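Local structure of phosphoacetylglucosamine mutase (Aspergillus lentulus, 5O9X) at residues 38-43 / 139-144; 310-315 / 433-438; 358-363 / 475-480. The protein interconverts N-acetylglucosamine 6-phosphate and N-acetylglucosamine 1-phosphate, a step on the route to UDP-N-acetylglucosamine, as a member of the phosphohexomutase family. The protein carries 1 engineered substitution. One frame throughout, in Å; residues are numbered along the deposited sequence.

Interaction 1 (38-43 / 139-144). Unlike the reference sequence in segment 139-144: Ile142 (reference Val).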
loop_
_atom_site.group_PDB
_atom_site.type_symbol
_atom_site.label_atom_id
_atom_site.label_comp_id
_atom_site.label_asym_id
_atom_site.label_seq_id
_atom_site.Cartn_x
_atom_site.Cartn_y
_atom_site.Cartn_z
ATOM N N LEU A 38 -6.140 -13.312 18.484
ATOM C CA LEU A 38 -6.717 -14.351 17.623
ATOM C C LEU A 38 -5.757 -14.986 16.644
ATOM O O LEU A 38 -6.121 -15.976 15.963
ATOM C CB LEU A 38 -7.886 -13.815 16.819
ATOM C CG LEU A 38 -9.051 -13.257 17.627
ATOM C CD1 LEU A 38 -10.110 -12.585 16.728
ATOM C CD2 LEU A 38 -9.644 -14.313 18.601
ATOM N N LEU A 39 -4.531 -14.457 16.565
ATOM C CA LEU A 39 -3.659 -14.746 15.446
ATOM C C LEU A 39 -2.737 -15.990 15.491
ATOM O O LEU A 39 -2.242 -16.411 14.439
ATOM C CB LEU A 39 -2.834 -13.501 15.110
ATOM C CG LEU A 39 -3.676 -12.551 14.243
ATOM C CD1 LEU A 39 -3.043 -11.161 14.370
ATOM C CD2 LEU A 39 -3.725 -13.039 12.768
ATOM N N ASN A 40 -2.491 -16.622 16.651
ATOM C CA ASN A 40 -1.446 -17.678 16.624
ATOM C C ASN A 40 -1.617 -18.763 15.512
ATOM O O ASN A 40 -0.670 -19.066 14.757
ATOM C CB ASN A 40 -1.390 -18.394 17.984
ATOM C CG ASN A 40 -0.650 -17.588 19.035
ATOM O OD1 ASN A 40 -0.052 -16.513 18.767
ATOM N ND2 ASN A 40 -0.721 -18.061 20.247
ATOM N N THR A 41 -2.807 -19.369 15.429
ATOM C CA THR A 41 -2.951 -20.512 14.540
ATOM C C THR A 41 -2.913 -20.042 13.073
ATOM O O THR A 41 -2.475 -20.771 12.177
ATOM C CB THR A 41 -4.187 -21.340 14.855
ATOM O OG1 THR A 41 -5.396 -20.604 14.592
ATOM C CG2 THR A 41 -4.179 -21.759 16.330
ATOM N N VAL A 42 -3.362 -18.809 12.855
ATOM C CA VAL A 42 -3.356 -18.172 11.542
ATOM C C VAL A 42 -1.922 -18.030 11.021
ATOM O O VAL A 42 -1.611 -18.414 9.892
ATOM C CB VAL A 42 -4.045 -16.770 11.569
ATOM C CG1 VAL A 42 -3.953 -16.113 10.213
ATOM C CG2 VAL A 42 -5.520 -16.912 11.848
ATOM N N VAL A 43 -1.075 -17.430 11.839
ATOM C CA VAL A 43 0.308 -17.202 11.504
ATOM C C VAL A 43 1.013 -18.565 11.271
ATOM O O VAL A 43 1.875 -18.701 10.372
ATOM C CB VAL A 43 0.975 -16.335 12.633
ATOM C CG1 VAL A 43 2.479 -16.246 12.444
ATOM C CG2 VAL A 43 0.320 -14.913 12.642
ATOM N N SER A 139 6.557 -9.894 18.185
ATOM C CA SER A 139 7.571 -10.907 18.616
ATOM C C SER A 139 6.951 -12.316 18.831
ATOM O O SER A 139 7.490 -13.289 18.310
ATOM C CB SER A 139 8.284 -10.474 19.913
ATOM O OG SER A 139 9.191 -11.519 20.316
ATOM N N ARG A 140 5.858 -12.417 19.608
ATOM C CA ARG A 140 5.105 -13.694 19.804
ATOM C C ARG A 140 4.786 -14.314 18.463
ATOM O O ARG A 140 5.029 -15.506 18.269
ATOM C CB ARG A 140 3.770 -13.532 20.601
ATOM C CG ARG A 140 3.152 -14.875 21.104
ATOM C CD ARG A 140 1.622 -15.072 20.881
ATOM N NE ARG A 140 1.016 -13.810 21.099
ATOM C CZ ARG A 140 0.013 -13.197 20.490
ATOM N NH1 ARG A 140 -0.864 -13.723 19.607
ATOM N NH2 ARG A 140 -0.158 -11.975 20.951
ATOM N N LEU A 141 4.173 -13.524 17.559
ATOM C CA LEU A 141 3.830 -14.028 16.211
ATOM C C LEU A 141 5.015 -14.494 15.359
ATOM O O LEU A 141 4.949 -15.558 14.693
ATOM C CB LEU A 141 2.898 -13.045 15.439
ATOM C CG LEU A 141 1.571 -12.713 16.182
ATOM C CD1 LEU A 141 0.761 -11.608 15.468
ATOM C CD2 LEU A 141 0.698 -13.960 16.450
ATOM N N ILE A 142 6.098 -13.736 15.352
ATOM C CA ILE A 142 7.377 -14.212 14.750
ATOM C C ILE A 142 7.872 -15.598 15.384
ATOM O O ILE A 142 8.374 -16.456 14.658
ATOM C CB ILE A 142 8.437 -13.032 14.833
ATOM C CG1 ILE A 142 8.469 -12.209 13.547
ATOM C CG2 ILE A 142 9.853 -13.420 15.194
ATOM C CD1 ILE A 142 7.359 -12.378 12.597
ATOM N N GLY A 143 7.742 -15.759 16.699
ATOM C CA GLY A 143 7.936 -17.086 17.373
ATOM C C GLY A 143 7.114 -18.187 16.724
ATOM O O GLY A 143 7.623 -19.280 16.438
ATOM N N VAL A 144 5.830 -17.904 16.472
ATOM C CA VAL A 144 4.920 -18.906 15.878
ATOM C C VAL A 144 5.338 -19.207 14.459
ATOM O O VAL A 144 5.440 -20.426 14.040
ATOM C CB VAL A 144 3.425 -18.455 15.884
ATOM C CG1 VAL A 144 2.541 -19.502 15.154
ATOM C CG2 VAL A 144 2.887 -18.170 17.293
#

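Interaction 2 (310-315 / 433-438)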
loop_
_atom_site.group_PDB
_atom_site.type_symbol
_atom_site.label_atom_id
_atom_site.label_comp_id
_atom_site.label_asym_id
_atom_site.label_seq_id
_atom_site.Cartn_x
_atom_site.Cartn_y
_atom_site.Cartn_z
ATOM N N ALA A 310 -0.767 10.833 -7.561
ATOM C CA ALA A 310 -0.876 10.162 -8.879
ATOM C C ALA A 310 -0.857 11.249 -9.992
ATOM O O ALA A 310 -0.154 11.128 -11.027
ATOM C CB ALA A 310 -2.175 9.386 -8.922
ATOM N N THR A 311 -1.677 12.262 -9.813
ATOM C CA THR A 311 -1.808 13.282 -10.887
ATOM C C THR A 311 -0.537 14.157 -11.025
ATOM O O THR A 311 -0.155 14.544 -12.143
ATOM C CB THR A 311 -3.052 14.159 -10.692
ATOM O OG1 THR A 311 -3.064 14.739 -9.406
ATOM C CG2 THR A 311 -4.280 13.283 -10.852
ATOM N N LEU A 312 0.086 14.444 -9.896
ATOM C CA LEU A 312 1.387 15.116 -9.865
ATOM C C LEU A 312 2.404 14.293 -10.699
ATOM O O LEU A 312 3.097 14.820 -11.586
ATOM C CB LEU A 312 1.866 15.328 -8.389
ATOM C CG LEU A 312 3.228 16.070 -8.281
ATOM C CD1 LEU A 312 3.061 17.548 -8.683
ATOM C CD2 LEU A 312 3.869 15.965 -6.930
ATOM N N ALA A 313 2.510 13.000 -10.396
ATOM C CA ALA A 313 3.463 12.102 -11.095
ATOM C C ALA A 313 3.119 11.918 -12.599
ATOM O O ALA A 313 4.000 11.961 -13.431
ATOM C CB ALA A 313 3.444 10.721 -10.411
ATOM N N ALA A 314 1.814 11.720 -12.918
ATOM C CA ALA A 314 1.411 11.617 -14.317
ATOM C C ALA A 314 1.731 12.891 -15.113
ATOM O O ALA A 314 2.191 12.785 -16.282
ATOM C CB ALA A 314 -0.063 11.229 -14.436
ATOM N N SER A 315 1.538 14.073 -14.526
ATOM C CA SER A 315 1.858 15.335 -15.218
ATOM C C SER A 315 3.392 15.413 -15.443
ATOM O O SER A 315 3.837 15.727 -16.541
ATOM C CB SER A 315 1.407 16.485 -14.319
ATOM O OG SER A 315 2.051 17.685 -14.631
ATOM N N LEU A 433 10.013 10.945 -1.615
ATOM C CA LEU A 433 11.146 11.583 -2.324
ATOM C C LEU A 433 10.710 11.961 -3.769
ATOM O O LEU A 433 11.163 12.958 -4.345
ATOM C CB LEU A 433 12.347 10.581 -2.409
ATOM C CG LEU A 433 12.989 10.227 -1.022
ATOM C CD1 LEU A 433 14.037 9.105 -1.203
ATOM C CD2 LEU A 433 13.610 11.481 -0.362
ATOM N N LEU A 434 9.904 11.094 -4.390
ATOM C CA LEU A 434 9.333 11.412 -5.704
ATOM C C LEU A 434 8.596 12.752 -5.722
ATOM O O LEU A 434 8.896 13.634 -6.568
ATOM C CB LEU A 434 8.397 10.305 -6.160
ATOM C CG LEU A 434 7.550 10.526 -7.450
ATOM C CD1 LEU A 434 8.431 10.587 -8.663
ATOM C CD2 LEU A 434 6.485 9.461 -7.601
ATOM N N VAL A 435 7.696 12.933 -4.791
ATOM C CA VAL A 435 6.944 14.199 -4.697
ATOM C C VAL A 435 7.888 15.399 -4.466
ATOM O O VAL A 435 7.803 16.442 -5.164
ATOM C CB VAL A 435 5.929 14.147 -3.547
ATOM C CG1 VAL A 435 5.366 15.528 -3.273
ATOM C CG2 VAL A 435 4.780 13.177 -3.918
ATOM N N GLU A 436 8.831 15.203 -3.570
ATOM C CA GLU A 436 9.839 16.269 -3.330
ATOM C C GLU A 436 10.618 16.662 -4.609
ATOM O O GLU A 436 10.806 17.876 -4.866
ATOM C CB GLU A 436 10.811 15.883 -2.194
ATOM C CG GLU A 436 10.107 15.882 -0.770
ATOM C CD GLU A 436 9.446 17.229 -0.432
ATOM O OE1 GLU A 436 10.107 18.300 -0.589
ATOM O OE2 GLU A 436 8.252 17.247 -0.039
ATOM N N ALA A 437 11.082 15.637 -5.360
ATOM C CA ALA A 437 11.782 15.847 -6.602
ATOM C C ALA A 437 10.872 16.545 -7.610
ATOM O O ALA A 437 11.310 17.490 -8.299
ATOM C CB ALA A 437 12.269 14.496 -7.181
ATOM N N ILE A 438 9.609 16.105 -7.716
ATOM C CA ILE A 438 8.723 16.736 -8.668
ATOM C C ILE A 438 8.488 18.199 -8.395
ATOM O O ILE A 438 8.543 19.056 -9.328
ATOM C CB ILE A 438 7.373 15.983 -8.838
ATOM C CG1 ILE A 438 7.625 14.571 -9.398
ATOM C CG2 ILE A 438 6.489 16.804 -9.855
ATOM C CD1 ILE A 438 6.356 13.675 -9.265
#

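Interaction 3 (358-363 / 475-480). With G16 (1,6-di-O-phosphono-alpha-D-glucopyranose), chain B.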
loop_
_atom_site.group_PDB
_atom_site.type_symbol
_atom_site.label_atom_id
_atom_site.label_comp_id
_atom_site.label_asym_id
_atom_site.label_seq_id
_atom_site.Cartn_x
_atom_site.Cartn_y
_atom_site.Cartn_z
ATOM N N CYS A 358 -10.845 2.311 -13.336
ATOM C CA CYS A 358 -11.206 2.207 -11.927
ATOM C C CYS A 358 -11.211 0.742 -11.599
ATOM O O CYS A 358 -11.806 -0.063 -12.334
ATOM C CB CYS A 358 -12.620 2.859 -11.727
ATOM S SG CYS A 358 -13.089 2.914 -9.977
ATOM N N THR A 359 -10.534 0.332 -10.534
ATOM C CA THR A 359 -10.476 -1.066 -10.127
ATOM C C THR A 359 -11.021 -1.231 -8.707
ATOM O O THR A 359 -11.301 -0.232 -8.018
ATOM C CB THR A 359 -9.040 -1.688 -10.136
ATOM O OG1 THR A 359 -8.278 -1.150 -9.045
ATOM C CG2 THR A 359 -8.283 -1.394 -11.470
ATOM N N ASN A 360 -11.154 -2.477 -8.277
ATOM C CA ASN A 360 -11.476 -2.761 -6.850
ATOM C C ASN A 360 -10.410 -2.181 -5.906
ATOM O O ASN A 360 -9.258 -2.006 -6.312
ATOM C CB ASN A 360 -11.514 -4.293 -6.585
ATOM C CG ASN A 360 -12.740 -4.975 -7.193
ATOM O OD1 ASN A 360 -13.551 -4.359 -7.892
ATOM N ND2 ASN A 360 -12.852 -6.267 -6.941
ATOM N N THR A 361 -10.805 -1.952 -4.650
ATOM C CA THR A 361 -9.897 -1.559 -3.592
ATOM C C THR A 361 -8.870 -2.658 -3.338
ATOM O O THR A 361 -9.206 -3.874 -3.345
ATOM C CB THR A 361 -10.692 -1.218 -2.330
ATOM O OG1 THR A 361 -11.198 0.096 -2.519
ATOM C CG2 THR A 361 -9.839 -1.215 -1.065
ATOM N N GLY A 362 -7.631 -2.225 -3.127
ATOM C CA GLY A 362 -6.553 -3.190 -2.736
ATOM C C GLY A 362 -5.476 -3.081 -3.844
ATOM O O GLY A 362 -5.750 -3.308 -5.033
ATOM N N VAL A 363 -4.228 -2.797 -3.450
ATOM C CA VAL A 363 -3.083 -2.631 -4.355
ATOM C C VAL A 363 -2.931 -3.749 -5.444
ATOM O O VAL A 363 -2.606 -3.496 -6.588
ATOM C CB VAL A 363 -1.739 -2.583 -3.514
ATOM C CG1 VAL A 363 -0.528 -2.408 -4.438
ATOM C CG2 VAL A 363 -1.767 -1.418 -2.548
ATOM N N ASP A 475 -18.793 -3.941 -10.066
ATOM C CA ASP A 475 -18.496 -2.778 -10.916
ATOM C C ASP A 475 -17.439 -1.911 -10.223
ATOM O O ASP A 475 -17.695 -0.739 -9.862
ATOM C CB ASP A 475 -19.809 -2.023 -11.278
ATOM C CG ASP A 475 -19.571 -0.853 -12.241
ATOM O OD1 ASP A 475 -18.488 -0.748 -12.838
ATOM O OD2 ASP A 475 -20.394 0.065 -12.236
ATOM N N ALA A 476 -16.263 -2.512 -10.014
ATOM C CA ALA A 476 -15.183 -1.858 -9.237
ATOM C C ALA A 476 -15.756 -1.432 -7.869
ATOM O O ALA A 476 -15.449 -0.362 -7.297
ATOM C CB ALA A 476 -14.509 -0.692 -10.059
ATOM N N GLU A 477 -16.577 -2.349 -7.326
ATOM C CA GLU A 477 -17.227 -2.220 -6.038
ATOM C C GLU A 477 -18.149 -0.960 -5.887
ATOM O O GLU A 477 -18.409 -0.520 -4.775
ATOM C CB GLU A 477 -16.190 -2.359 -4.898
ATOM C CG GLU A 477 -15.458 -3.728 -4.931
ATOM C CD GLU A 477 -14.334 -3.732 -3.922
ATOM O OE1 GLU A 477 -13.456 -2.835 -4.029
ATOM O OE2 GLU A 477 -14.442 -4.436 -2.914
ATOM N N ARG A 478 -18.597 -0.366 -6.996
ATOM C CA ARG A 478 -19.376 0.886 -6.961
ATOM C C ARG A 478 -20.899 0.645 -6.754
ATOM O O ARG A 478 -21.646 1.597 -6.537
ATOM C CB ARG A 478 -19.115 1.808 -8.197
ATOM C CG ARG A 478 -17.647 2.249 -8.220
ATOM C CD ARG A 478 -17.251 2.971 -9.519
ATOM N NE ARG A 478 -17.144 2.001 -10.635
ATOM C CZ ARG A 478 -16.674 2.396 -11.829
ATOM N NH1 ARG A 478 -16.267 3.659 -11.987
ATOM N NH2 ARG A 478 -16.591 1.540 -12.829
ATOM N N LYS A 479 -21.337 -0.615 -6.833
ATOM C CA LYS A 479 -22.782 -0.938 -6.636
ATOM C C LYS A 479 -22.883 -2.142 -5.724
ATOM O O LYS A 479 -22.054 -3.031 -5.842
ATOM C CB LYS A 479 -23.439 -1.205 -8.014
ATOM C CG LYS A 479 -23.486 0.077 -8.899
ATOM C CD LYS A 479 -23.842 -0.388 -10.327
ATOM C CE LYS A 479 -24.226 0.738 -11.287
ATOM N NZ LYS A 479 -23.141 1.768 -11.338
ATOM N N LEU A 480 -23.935 -2.179 -4.891
ATOM C CA LEU A 480 -24.264 -3.345 -4.045
ATOM C C LEU A 480 -25.256 -4.275 -4.744
ATOM O O LEU A 480 -26.345 -3.837 -5.215
ATOM C CB LEU A 480 -24.841 -2.879 -2.698
ATOM C CG LEU A 480 -23.733 -2.315 -1.820
ATOM C CD1 LEU A 480 -24.401 -1.572 -0.665
ATOM C CD2 LEU A 480 -22.772 -3.398 -1.310
HETATM C C1 G16 B . -4.971 -2.086 2.926
HETATM C C2 G16 B . -4.750 -2.327 1.436
HETATM C C3 G16 B . -5.238 -1.090 0.616
HETATM C C4 G16 B . -6.682 -0.700 0.881
HETATM C C5 G16 B . -6.836 -0.467 2.378
HETATM C C6 G16 B . -8.265 -0.354 2.857
HETATM O O1 G16 B . -4.180 -0.967 3.337
HETATM O O2 G16 B . -3.370 -2.661 1.090
HETATM O O3 G16 B . -4.963 -1.353 -0.702
HETATM O O4 G16 B . -7.133 0.552 0.201
HETATM O O5 G16 B . -6.417 -1.622 3.144
HETATM O O6 G16 B . -8.949 -1.640 2.501
HETATM P P G16 B . -10.480 -1.864 2.989
HETATM O O1P G16 B . -11.319 -0.637 2.562
HETATM O O2P G16 B . -10.476 -1.941 4.534
HETATM O O3P G16 B . -10.963 -3.223 2.442
HETATM P "P'" G16 B . -3.025 -1.070 4.494
HETATM O O1X G16 B . -2.357 -2.466 4.371
HETATM O O2X G16 B . -3.762 -1.057 5.872
HETATM O O3X G16 B . -2.177 0.152 4.416
HETATM O O HOH W 1 -13.232 0.680 -6.317
HETATM O O HOH W 2 -16.118 -5.099 -8.224
HETATM O O HOH W 3 -13.418 -0.043 -3.918
HETATM O O HOH W 4 -11.597 -4.879 -2.545
#

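Interaction 1 (38-43 / 139-144)
Arg140 meets Asn40 where two helices of the first alpha/beta domain, 138-151 and 40-56, lie against each other. Its chain bends twice beyond CG and crosses the asparagine side chain at about a right angle. NH1 gives a hydrogen bond to Asn40 OD1 at 3.0 Å, nearly straight at 163°. The oxygen lies in the guanidinium plane at its edge, whereas NH1 stands above the plane of the amide. NH1 also bonds Ala36 O, so the one nitrogen holds both Asn40 and the backbone of Ala36. Next comes Leu141, whose CD2 is shared by three residues: it packs on Leu39 CB at 3.8 Å and on Val43 CG2 at 3.9 Å, and lies beside Asn40 OD1. Its CD1 rests near Leu39 CD1. The backbone takes part too, for Val43 CG1 comes to 3.4 Å from Leu141 O. Val144, one turn further on, sends CG1, anti to its backbone N (chi1 176°), to 3.3 Å from Asn40 O; CG2 turns to Asn40 OD1 at 3.7 Å, and CB meets Val43 CG1. Leu39 and Leu141 both touch Asn76, and Val43 touches Val78, on strand 75-81 beneath the helices. The contact is thus an apolar strip of Leu39, Val43, Leu141 and Val144 with one polar link at its exposed margin. Being bonded to the arginine, Asn40 OD1 can lie among methyl groups with its polarity met, and the bond probably helps to fix the rotation of the amide.

Interaction 2 (310-315 / 433-438)
Leu312 and Ile438 reach toward each other tip to tip between helices 306-324 and 428-442. From CB, the leucine chain leaves its helix toward the other one, with CG anti to the backbone N (chi1 -179°). CG meets Ile438 CG2 at 3.7 Å and has Ile438 CD1 a little further off. Beyond CG the branches part: CD1 stays with Ile438 CG2, also at 3.7 Å, while CD2 passes to Val435 CG1 at 4.0 Å and lies equally near Ile438 CB. The leucine fork is therefore held by two residues one turn apart on the partner helix, and it crosses Val435 at about a right angle. Trp449, on helix 446-451, touches both Leu312 and Val435, and Trp444 adds to the cover of the leucine.

The longer branch of Ile438 is used as well. CG1 lies anti to the carbonyl carbon (chi1 -63°), and from there the chain runs on extended to CD1, 3.8 Å from Ala313 CA. Ala313 CB is small enough to take both this methyl and Leu434 CD2, each at 4.3 Å. Ile387 of strand 385-389 touches Ala313 and Leu434, so the sheet below closes that side of the contact, and Phe316 touches Ile438 from helix 306-324.

Near the contact the helix axes pass 10.3 Å apart at 53°, a separation bridged by side chains, with Ile438 CD1 reaching as far as the backbone at Ala313 CA. All five touching residues are buried and apolar. This is ordinary helix-on-helix packing over one face of a mixed sheet, as expected of the alpha/beta domain III of a phosphohexomutase.

Interaction 3 (358-363 / 475-480)
Glu477 sends its carboxylate to the backbone of Thr361: CG lies anti to the carbonyl carbon (chi1 -60°) and CD continues the chain in extended form (chi2 172°). OE1 accepts the N-H of Thr361 at 2.9 Å, the N-H approaching nearly in line with the C-O bond. On its way the glutamate crosses Asn360 at about a right angle, CG lying 3.6 Å from Asn360 OD1. Its other oxygen, OE2, pairs with Arg505. Waters fill out the join: one bridges Thr361 OG1 and Glu477 OE1, another donates to Thr361 O and Glu477 OE2, a third to Thr359 O and Ala476 O, and a fourth links Asn360 OD1 to Glu477 N. Further along, Ala476 CB sits 3.6 Å from Cys358 O and close to SG. The sulfur, anti to its backbone N (chi1 -175°), lies over one guanidinium face of Arg478, 3.7 Å above the plane and offset toward the rim. That guanidinium is held side-on by Asp475, NE bonding the backbone O at 2.9 Å and NH2 forming a salt bridge with OD1; Asp475 O also takes Arg478 N from the opposite face. The tip presented to 358-363 is thus a type I' turn, Asp475 to Arg478, braced from within. Beyond Thr361, Gly362 stands at the N-cap of helix 363-370, and Val363 N bonds O3 of the glucose 1,6-bisphosphate at 3.2 Å. A hairpin of the C-terminal domain thus meets the sugar-binding loop of domain III, an interdomain contact bordering the active-site cleft of a phosphohexomutase.

From the N terminus, interaction 1 is finished first: it brings the start of helix 40-56 back to helix 138-151 and closes a 95-residue loop inside the first alpha/beta domain. The other two follow it in series and cross each other. Helix 306-324 opens interaction 2, the strand and loop 358-363 open interaction 3, helix 428-442 then closes interaction 2 within domain III, and the hairpin at 475-480 closes interaction 3. Interaction 3 alone joins two domains and reaches the ligand. The centres of interactions 1 and 2 lie about 38 Å apart, on opposite sides of the chain's centre; none of the three contacts touches another.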